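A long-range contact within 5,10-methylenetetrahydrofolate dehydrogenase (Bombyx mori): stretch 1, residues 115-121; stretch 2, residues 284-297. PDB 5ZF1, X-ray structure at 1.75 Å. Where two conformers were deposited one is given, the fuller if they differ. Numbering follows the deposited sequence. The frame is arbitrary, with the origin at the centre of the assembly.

Stretch 1, residues 115-121: PEKDIDG
Stretch 2 284-297: MLMHNTFQAAQSQA

Stretch 2 is helical throughout, within a helix that extends beyond it at both ends. Stretch 1 opens with a 3-10 segment at Pro115 and Glu116. Asp118 to Gly121 form a type I beta turn, closed by Gly121 N to Asp118 O at 2.9 Å. Gly121 has phi/psi of 68/25, a region that favours glycine.

The two run antiparallel in register. The CA atoms of Ile119 and Asn288 lie 5.6 Å apart, and those of Lys117 and Ala292 6.2 Å. Asn288, Ala292 and Gln296, spaced one helical turn apart, all point their CA-to-CB bonds toward stretch 1.

Two hydrogen bonds cross the contact. In both, a helix side-chain amide donates to a main-chain carbonyl of stretch 1. Asn288 ND2 gives to Ile119 O at 2.9 Å (N-H...O angle 159°), with chi1 m and chi2 -2°. Gln296 NE2 gives to Glu116 O at 2.9 Å (152°), with chi1 m, chi2 t and chi3 8°. Each ND2 or NE2 also bonds elsewhere in the structure.

The apolar contact centres on Ile119, the residue most covered by the other stretch. Both its chi angles are m. Its CA-to-CB bond points sideways, but the end of the side chain comes nearer the helix. Ile119 CG2 lies 4.0 Å from Leu285 CD2 and 3.8 Å from Asn288 CB. Ile119 CD1 lies 3.9 Å from Ala292 CB. Leu285 is m, t.

Polar atoms also take part in the packing. Ile119 CG2 is 3.5 Å from Thr289 OG1, whose hydroxyl donates to Leu285 O within the helix at 3.0 Å. Ala292 CB, 3.6 Å from Glu116 O, packs against the same carbonyl that accepts from Gln296 NE2. Lys117 CG is 3.7 Å from Gln296 NE2, so the lysine, m, t, t, t, packs its aliphatic part beside that amide.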

# COMPACT_ATOMS: atom_id res chain seq x y z
N PRO B 115 16.44 -4.40 5.66
CA PRO B 115 15.18 -3.83 6.17
C PRO B 115 15.25 -3.46 7.64
O PRO B 115 14.66 -2.45 8.05
CB PRO B 115 14.16 -4.94 5.92
CG PRO B 115 14.71 -5.70 4.76
CD PRO B 115 16.21 -5.65 4.90
N GLU B 116 15.97 -4.24 8.44
CA GLU B 116 16.09 -4.01 9.87
C GLU B 116 16.85 -2.72 10.20
O GLU B 116 16.75 -2.25 11.34
CB GLU B 116 16.81 -5.20 10.52
CG GLU B 116 16.07 -6.53 10.40
CD GLU B 116 16.34 -7.28 9.09
OE1 GLU B 116 17.13 -6.80 8.24
OE2 GLU B 116 15.77 -8.38 8.92
N LYS B 117 17.61 -2.18 9.25
CA LYS B 117 18.38 -0.94 9.41
C LYS B 117 17.88 0.17 8.49
O LYS B 117 18.53 1.20 8.37
CB LYS B 117 19.87 -1.20 9.15
CG LYS B 117 20.46 -2.37 9.91
CD LYS B 117 21.98 -2.46 9.68
CE LYS B 117 22.60 -3.62 10.42
NZ LYS B 117 24.09 -3.44 10.57
N ASP B 118 16.73 -0.02 7.84
CA ASP B 118 16.27 0.90 6.80
C ASP B 118 15.48 2.04 7.44
O ASP B 118 14.25 2.04 7.49
CB ASP B 118 15.44 0.12 5.78
CG ASP B 118 14.73 1.00 4.77
OD1 ASP B 118 15.30 2.04 4.37
OD2 ASP B 118 13.60 0.62 4.37
N ILE B 119 16.21 3.06 7.90
CA ILE B 119 15.60 4.12 8.69
C ILE B 119 14.59 4.93 7.88
O ILE B 119 13.62 5.45 8.44
CB ILE B 119 16.71 5.02 9.28
CG1 ILE B 119 17.66 4.16 10.10
CG2 ILE B 119 16.14 6.17 10.08
CD1 ILE B 119 16.98 3.33 11.13
N ASP B 120 14.80 5.05 6.56
CA ASP B 120 13.85 5.76 5.71
C ASP B 120 12.60 4.95 5.43
O ASP B 120 11.61 5.53 4.95
CB ASP B 120 14.49 6.12 4.37
CG ASP B 120 15.03 7.55 4.33
OD1 ASP B 120 14.37 8.47 4.88
OD2 ASP B 120 16.11 7.74 3.74
N GLY B 121 12.62 3.65 5.69
CA GLY B 121 11.46 2.82 5.46
C GLY B 121 11.09 2.64 4.01
O GLY B 121 9.94 2.35 3.70
N MET B 284 11.39 12.37 13.31
CA MET B 284 10.90 11.02 13.07
C MET B 284 11.99 10.09 12.57
O MET B 284 11.93 8.89 12.85
CB MET B 284 9.72 11.06 12.09
CG MET B 284 8.48 11.69 12.66
SD MET B 284 7.89 10.82 14.11
CE MET B 284 8.32 12.03 15.31
N LEU B 285 12.97 10.60 11.81
CA LEU B 285 14.13 9.77 11.47
C LEU B 285 14.85 9.31 12.74
O LEU B 285 15.35 8.18 12.80
CB LEU B 285 15.12 10.53 10.58
CG LEU B 285 14.75 10.77 9.12
CD1 LEU B 285 15.77 11.70 8.47
CD2 LEU B 285 14.65 9.43 8.38
N MET B 286 14.93 10.18 13.74
CA MET B 286 15.56 9.80 15.00
C MET B 286 14.72 8.76 15.73
O MET B 286 15.26 7.79 16.29
CB MET B 286 15.76 11.05 15.87
CG MET B 286 16.71 12.06 15.25
SD MET B 286 18.30 11.36 14.76
CE MET B 286 18.35 11.78 13.01
N HIS B 287 13.40 8.94 15.74
CA HIS B 287 12.50 7.92 16.26
C HIS B 287 12.76 6.57 15.59
O HIS B 287 12.82 5.53 16.26
CB HIS B 287 11.05 8.35 16.06
CG HIS B 287 10.06 7.25 16.29
ND1 HIS B 287 9.62 6.42 15.29
CD2 HIS B 287 9.47 6.81 17.43
CE1 HIS B 287 8.77 5.54 15.79
NE2 HIS B 287 8.66 5.75 17.09
N ASN B 288 12.87 6.57 14.26
CA ASN B 288 13.07 5.33 13.53
C ASN B 288 14.41 4.68 13.85
O ASN B 288 14.50 3.45 13.91
CB ASN B 288 12.98 5.58 12.02
CG ASN B 288 11.56 5.79 11.55
OD1 ASN B 288 10.62 5.71 12.33
ND2 ASN B 288 11.40 6.01 10.23
N THR B 289 15.45 5.49 14.08
CA THR B 289 16.75 4.93 14.43
C THR B 289 16.71 4.27 15.80
O THR B 289 17.23 3.16 15.98
CB THR B 289 17.82 6.04 14.38
OG1 THR B 289 17.86 6.62 13.07
CG2 THR B 289 19.21 5.48 14.69
N PHE B 290 16.07 4.92 16.76
CA PHE B 290 15.85 4.35 18.09
C PHE B 290 14.99 3.10 18.01
O PHE B 290 15.29 2.09 18.66
CB PHE B 290 15.21 5.41 18.99
CG PHE B 290 14.98 4.96 20.41
CD1 PHE B 290 15.84 4.06 21.02
CD2 PHE B 290 13.90 5.46 21.13
CE1 PHE B 290 15.62 3.65 22.31
CE2 PHE B 290 13.69 5.06 22.43
CZ PHE B 290 14.54 4.16 23.02
N GLN B 291 13.91 3.14 17.21
CA GLN B 291 13.08 1.94 17.03
C GLN B 291 13.90 0.79 16.47
O GLN B 291 13.76 -0.35 16.93
CB GLN B 291 11.91 2.27 16.11
CG GLN B 291 10.94 1.12 15.86
CD GLN B 291 10.12 1.35 14.59
OE1 GLN B 291 9.79 2.48 14.26
NE2 GLN B 291 9.76 0.27 13.90
N ALA B 292 14.73 1.05 15.46
CA ALA B 292 15.53 -0.02 14.87
C ALA B 292 16.52 -0.58 15.87
O ALA B 292 16.68 -1.81 15.99
CB ALA B 292 16.25 0.48 13.62
N ALA B 293 17.21 0.29 16.61
CA ALA B 293 18.18 -0.18 17.59
C ALA B 293 17.53 -1.07 18.64
O ALA B 293 18.12 -2.07 19.07
CB ALA B 293 18.89 1.00 18.26
N GLN B 294 16.30 -0.73 19.05
CA GLN B 294 15.62 -1.58 20.03
C GLN B 294 15.25 -2.93 19.44
O GLN B 294 15.43 -3.97 20.08
CB GLN B 294 14.37 -0.89 20.56
CG GLN B 294 14.61 0.43 21.25
CD GLN B 294 13.32 1.03 21.73
OE1 GLN B 294 12.69 0.52 22.65
NE2 GLN B 294 12.88 2.10 21.07
N SER B 295 14.73 -2.93 18.21
CA SER B 295 14.34 -4.19 17.56
C SER B 295 15.54 -5.12 17.41
O SER B 295 15.43 -6.33 17.63
CB SER B 295 13.73 -3.91 16.19
OG SER B 295 12.49 -3.25 16.29
N GLN B 296 16.69 -4.57 17.02
CA GLN B 296 17.87 -5.40 16.81
C GLN B 296 18.37 -5.96 18.13
O GLN B 296 18.78 -7.13 18.20
CB GLN B 296 18.96 -4.60 16.11
CG GLN B 296 18.52 -4.02 14.76
CD GLN B 296 19.38 -2.86 14.32
OE1 GLN B 296 20.41 -2.56 14.93
NE2 GLN B 296 18.96 -2.19 13.24
N ALA B 297 18.33 -5.16 19.19
CA ALA B 297 18.75 -5.64 20.50
C ALA B 297 17.81 -6.71 21.03
O ALA B 297 18.25 -7.63 21.73
CB ALA B 297 18.82 -4.47 21.49